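Local coordinates for Serine/threonine-protein phosphatase 2A regulatory subunit B'' subunit alpha (Homo sapiens, PDB 4I5J), which serves as an EF-hand regulatory subunit of protein phosphatase 2A and might modulate the substrate selectivity, catalytic activity and localization of the phosphatase, at residues S14-L19 with T83-S88; Y70-N73 with K79-S82. All coordinates share one frame; numbering follows the deposited sequence.

Contact 1: residues S14-L19 with T83-S88; sequences SKFICL and TEIRKS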
loop_
_atom_site.group_PDB
_atom_site.type_symbol
_atom_site.label_atom_id
_atom_site.label_comp_id
_atom_site.label_asym_id
_atom_site.label_seq_id
_atom_site.Cartn_x
_atom_site.Cartn_y
_atom_site.Cartn_z
ATOM N N SER A 14 -2.377 -4.902 -24.678
ATOM C CA SER A 14 -1.803 -6.123 -25.242
ATOM C C SER A 14 -0.466 -5.894 -25.955
ATOM O O SER A 14 0.466 -6.686 -25.801
ATOM C CB SER A 14 -2.794 -6.790 -26.192
ATOM O OG SER A 14 -3.869 -7.362 -25.464
ATOM N N LYS A 15 -0.367 -4.810 -26.720
ATOM C CA LYS A 15 0.890 -4.500 -27.403
ATOM C C LYS A 15 1.964 -4.064 -26.406
ATOM O O LYS A 15 3.146 -4.327 -26.597
ATOM C CB LYS A 15 0.695 -3.410 -28.453
ATOM C CG LYS A 15 -0.242 -3.772 -29.616
ATOM C CD LYS A 15 -0.556 -2.506 -30.454
ATOM C CE LYS A 15 -1.667 -2.724 -31.485
ATOM N NZ LYS A 15 -2.003 -1.449 -32.199
ATOM N N PHE A 16 1.559 -3.371 -25.348
ATOM C CA PHE A 16 2.519 -2.954 -24.340
ATOM C C PHE A 16 3.137 -4.176 -23.672
ATOM O O PHE A 16 4.358 -4.244 -23.471
ATOM C CB PHE A 16 1.844 -2.082 -23.282
ATOM C CG PHE A 16 2.771 -1.649 -22.177
ATOM C CD1 PHE A 16 3.605 -0.562 -22.346
ATOM C CD2 PHE A 16 2.804 -2.333 -20.967
ATOM C CE1 PHE A 16 4.458 -0.155 -21.324
ATOM C CE2 PHE A 16 3.650 -1.935 -19.942
ATOM C CZ PHE A 16 4.479 -0.845 -20.123
ATOM N N ILE A 17 2.278 -5.124 -23.310
ATOM C CA ILE A 17 2.717 -6.358 -22.683
ATOM C C ILE A 17 3.735 -7.060 -23.593
ATOM O O ILE A 17 4.821 -7.408 -23.144
ATOM C CB ILE A 17 1.538 -7.311 -22.410
ATOM C CG1 ILE A 17 0.502 -6.661 -21.482
ATOM C CG2 ILE A 17 2.038 -8.637 -21.853
ATOM C CD1 ILE A 17 0.893 -6.582 -20.051
ATOM N N CYS A 18 3.397 -7.238 -24.870
ATOM C CA CYS A 18 4.278 -7.947 -25.801
ATOM C C CYS A 18 5.621 -7.254 -25.923
ATOM O O CYS A 18 6.643 -7.890 -26.190
ATOM C CB CYS A 18 3.644 -8.067 -27.196
ATOM S SG CYS A 18 2.181 -9.119 -27.262
ATOM N N LEU A 19 5.618 -5.946 -25.715
ATOM C CA LEU A 19 6.828 -5.168 -25.882
ATOM C C LEU A 19 7.805 -5.385 -24.732
ATOM O O LEU A 19 8.996 -5.523 -24.953
ATOM C CB LEU A 19 6.475 -3.686 -26.003
ATOM C CG LEU A 19 7.664 -2.771 -26.227
ATOM C CD1 LEU A 19 8.446 -3.249 -27.433
ATOM C CD2 LEU A 19 7.182 -1.362 -26.445
ATOM N N THR A 83 -5.353 -6.831 -18.977
ATOM C CA THR A 83 -6.600 -6.381 -18.346
ATOM C C THR A 83 -6.291 -5.346 -17.276
ATOM O O THR A 83 -6.931 -4.290 -17.205
ATOM C CB THR A 83 -7.377 -7.548 -17.680
ATOM O OG1 THR A 83 -7.677 -8.545 -18.657
ATOM C CG2 THR A 83 -8.667 -7.061 -17.096
ATOM N N GLU A 84 -5.277 -5.640 -16.469
ATOM C CA GLU A 84 -4.875 -4.723 -15.417
ATOM C C GLU A 84 -4.357 -3.403 -15.971
ATOM O O GLU A 84 -4.641 -2.338 -15.418
ATOM C CB GLU A 84 -3.864 -5.386 -14.482
ATOM C CG GLU A 84 -4.516 -6.529 -13.713
ATOM C CD GLU A 84 -3.550 -7.247 -12.805
ATOM O OE1 GLU A 84 -2.325 -7.176 -13.064
ATOM O OE2 GLU A 84 -4.013 -7.880 -11.840
ATOM N N ILE A 85 -3.624 -3.450 -17.076
ATOM C CA ILE A 85 -3.143 -2.212 -17.652
ATOM C C ILE A 85 -4.293 -1.410 -18.233
ATOM O O ILE A 85 -4.354 -0.172 -18.092
ATOM C CB ILE A 85 -2.077 -2.457 -18.709
ATOM C CG1 ILE A 85 -0.826 -2.994 -18.039
ATOM C CG2 ILE A 85 -1.715 -1.151 -19.415
ATOM C CD1 ILE A 85 0.289 -3.222 -18.971
ATOM N N ARG A 86 -5.214 -2.128 -18.868
ATOM C CA ARG A 86 -6.356 -1.524 -19.551
ATOM C C ARG A 86 -7.253 -0.782 -18.562
ATOM O O ARG A 86 -7.838 0.239 -18.899
ATOM C CB ARG A 86 -7.141 -2.624 -20.265
ATOM C CG ARG A 86 -8.222 -2.176 -21.221
ATOM C CD ARG A 86 -8.947 -3.413 -21.779
ATOM N NE ARG A 86 -7.993 -4.383 -22.312
ATOM C CZ ARG A 86 -7.980 -5.681 -22.020
ATOM N NH1 ARG A 86 -8.887 -6.195 -21.189
ATOM N NH2 ARG A 86 -7.056 -6.469 -22.565
ATOM N N LYS A 87 -7.353 -1.281 -17.331
ATOM C CA LYS A 87 -8.161 -0.599 -16.307
ATOM C C LYS A 87 -7.416 0.490 -15.523
ATOM O O LYS A 87 -7.991 1.142 -14.655
ATOM C CB LYS A 87 -8.776 -1.613 -15.342
ATOM C CG LYS A 87 -9.815 -2.528 -15.996
ATOM C CD LYS A 87 -10.116 -3.736 -15.117
ATOM C CE LYS A 87 -11.104 -4.675 -15.806
ATOM N NZ LYS A 87 -11.440 -5.860 -14.964
ATOM N N SER A 88 -6.148 0.711 -15.858
ATOM C CA SER A 88 -5.328 1.703 -15.168
ATOM C C SER A 88 -5.058 2.918 -16.050
ATOM O O SER A 88 -5.365 2.906 -17.234
ATOM C CB SER A 88 -3.984 1.079 -14.778
ATOM O OG SER A 88 -3.109 1.050 -15.898
#
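I85 reaches across from helix 82-86 and sets its terminal methyl, CD1, against two hydrophobic side chains of helix 12-20. CD1 lies 3.3 Å from F16 CD2, a tight approach, and meets the ring obliquely, the F16 side chain running roughly perpendicular to that of I85. The same methyl is 3.6 Å from I17 CD1, where the two isoleucine side chains pass one another head to tail. I85 can span the gap because its chain is fully extended beyond CB (chi2 -178°). In I17 the last torsion is folded instead (chi2 -75°), and this bend carries CD1 nearer the opposite helix than the direction of its CB would suggest. The slim CD1 end of I85 fits against both the F16 ring and the I17 methyl; the side-chain atoms that meet here are all carbon, and apolar residues suit so buried a place.

Helices 12-20 and 82-86 both lie in the EF-hand domain and pack against each other there. L91 of the following helix 90-97 touches both F16 and I85, and L28 packs on F16 and I17.

Nearer the exposed R86 the chemistry turns polar. R86 NH2 comes within 4.4 Å of S14 OG, near the guanidinium plane, but its NE is engaged in a salt bridge with D11, whose other carboxylate oxygen receives S14 N. S14 OG bonds to the carbonyl of H9. Behind I85, the chain turns at S88: S88 OG (2.8 Å) and S88 N (3.0 Å) both donate to I85 O from the same face of its plane, and S88 OG also bonds to F90 N.

Contact 2: residues Y70-N73 with K79-S82; sequences YTVN and KITS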
loop_
_atom_site.group_PDB
_atom_site.type_symbol
_atom_site.label_atom_id
_atom_site.label_comp_id
_atom_site.label_asym_id
_atom_site.label_seq_id
_atom_site.Cartn_x
_atom_site.Cartn_y
_atom_site.Cartn_z
ATOM N N TYR A 70 1.575 -1.378 -7.278
ATOM C CA TYR A 70 0.620 -1.027 -6.240
ATOM C C TYR A 70 -0.734 -0.668 -6.853
ATOM O O TYR A 70 -1.777 -1.125 -6.399
ATOM C CB TYR A 70 1.149 0.156 -5.433
ATOM C CG TYR A 70 0.320 0.518 -4.231
ATOM C CD1 TYR A 70 0.655 0.040 -2.974
ATOM C CD2 TYR A 70 -0.795 1.328 -4.348
ATOM C CE1 TYR A 70 -0.093 0.371 -1.862
ATOM C CE2 TYR A 70 -1.562 1.671 -3.229
ATOM C CZ TYR A 70 -1.205 1.194 -2.002
ATOM O OH TYR A 70 -1.949 1.523 -0.889
ATOM N N THR A 71 -0.706 0.152 -7.894
ATOM C CA THR A 71 -1.921 0.654 -8.510
ATOM C C THR A 71 -2.449 -0.267 -9.611
ATOM O O THR A 71 -3.653 -0.455 -9.755
ATOM C CB THR A 71 -1.653 2.043 -9.091
ATOM O OG1 THR A 71 -1.322 2.930 -8.023
ATOM C CG2 THR A 71 -2.850 2.584 -9.838
ATOM N N VAL A 72 -1.554 -0.849 -10.394
ATOM C CA VAL A 72 -1.987 -1.602 -11.573
ATOM C C VAL A 72 -2.278 -3.087 -11.281
ATOM O O VAL A 72 -3.294 -3.636 -11.716
ATOM C CB VAL A 72 -0.944 -1.475 -12.707
ATOM C CG1 VAL A 72 -1.340 -2.308 -13.891
ATOM C CG2 VAL A 72 -0.789 0.001 -13.103
ATOM N N ASN A 73 -1.395 -3.732 -10.533
ATOM C CA ASN A 73 -1.509 -5.168 -10.305
ATOM C C ASN A 73 -2.535 -5.573 -9.231
ATOM O O ASN A 73 -2.176 -6.108 -8.188
ATOM C CB ASN A 73 -0.137 -5.726 -9.956
ATOM C CG ASN A 73 -0.144 -7.216 -9.818
ATOM O OD1 ASN A 73 0.486 -7.763 -8.912
ATOM N ND2 ASN A 73 -0.871 -7.891 -10.710
ATOM N N LYS A 79 2.232 -10.280 -11.211
ATOM C CA LYS A 79 2.275 -10.383 -12.668
ATOM C C LYS A 79 1.182 -9.498 -13.280
ATOM O O LYS A 79 -0.015 -9.749 -13.105
ATOM C CB LYS A 79 2.121 -11.851 -13.116
ATOM C CG LYS A 79 3.200 -12.782 -12.536
ATOM C CD LYS A 79 3.166 -14.179 -13.140
ATOM C CE LYS A 79 4.287 -15.055 -12.575
ATOM N NZ LYS A 79 4.178 -16.504 -12.958
ATOM N N ILE A 80 1.596 -8.445 -13.971
ATOM C CA ILE A 80 0.634 -7.532 -14.568
ATOM C C ILE A 80 0.091 -8.069 -15.901
ATOM O O ILE A 80 0.852 -8.477 -16.778
ATOM C CB ILE A 80 1.228 -6.107 -14.696
ATOM C CG1 ILE A 80 1.241 -5.445 -13.317
ATOM C CG2 ILE A 80 0.441 -5.248 -15.693
ATOM C CD1 ILE A 80 1.886 -4.057 -13.315
ATOM N N THR A 81 -1.233 -8.077 -16.028
ATOM C CA THR A 81 -1.902 -8.554 -17.235
ATOM C C THR A 81 -2.351 -7.369 -18.086
ATOM O O THR A 81 -2.333 -6.220 -17.636
ATOM C CB THR A 81 -3.160 -9.354 -16.888
ATOM O OG1 THR A 81 -4.022 -8.539 -16.083
ATOM C CG2 THR A 81 -2.820 -10.644 -16.115
ATOM N N SER A 82 -2.770 -7.643 -19.314
ATOM C CA SER A 82 -3.260 -6.576 -20.180
ATOM C C SER A 82 -4.546 -5.984 -19.618
ATOM O O SER A 82 -4.796 -4.774 -19.759
ATOM C CB SER A 82 -3.485 -7.079 -21.601
ATOM O OG SER A 82 -4.483 -8.082 -21.601
#
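The side-chain amide of N73, lying against the backbone of K79, is gripped at both ends. Its nitrogen, ND2, is held by E84 OE1, with a weak second bond to S77 OG, while OD1 accepts from G78 N, so the rotation of the group is fixed. N73 ND2 also comes within 3.1 Å of K79 O, but the angle is too poor for a hydrogen bond. CG of N73 stands anti to the backbone N (chi1 -175°), which carries the amide to K79. Asparagine suits a place that asks for a donor and an acceptor on one short side chain.

Sequence and topology make 73-84 the loop of an EF-hand, with N73 first and E84 last. The calcium seen in this structure lies in another loop; here the two end residues bond directly to each other.

Beside the amide the contact is apolar. I80 CG1 packs 3.6 Å from N73 CB, and I80 CD1 lies 3.7 Å from V72 CG1, the valine side chain set nearly square to the isoleucine. Branched residues fill the buried space on this side, whereas K79, exposed, turns its CB away.

I80 shares backbone hydrogen bonds with L28, as the paired loops of EF-hands do, and its side chain packs on I68 and F69 of helix 54-72 and on I85 of helix 82-86, whose start T81 caps through OG1 and E84 N.

Overall arrangement
From the N terminus, helix 12-20 supplies the first half of contact 1; its partner 83-88 comes only after helices 34-43 and 54-72, so this contact closes a long loop. Contact 2 is nested inside it, closing the short turn between the end of helix 54-72 and the start of helix 82-86. Their centres are 9 Å apart, and helix 82-86 joins them: its residues E84 and I85 also meet residues of contact 2, with E84 CB packing 3.3 Å from V72 O. Contact 2 thus shapes one helix-loop-helix, while contact 1 ties helix 82-86 to the first helix of the same EF-hand region.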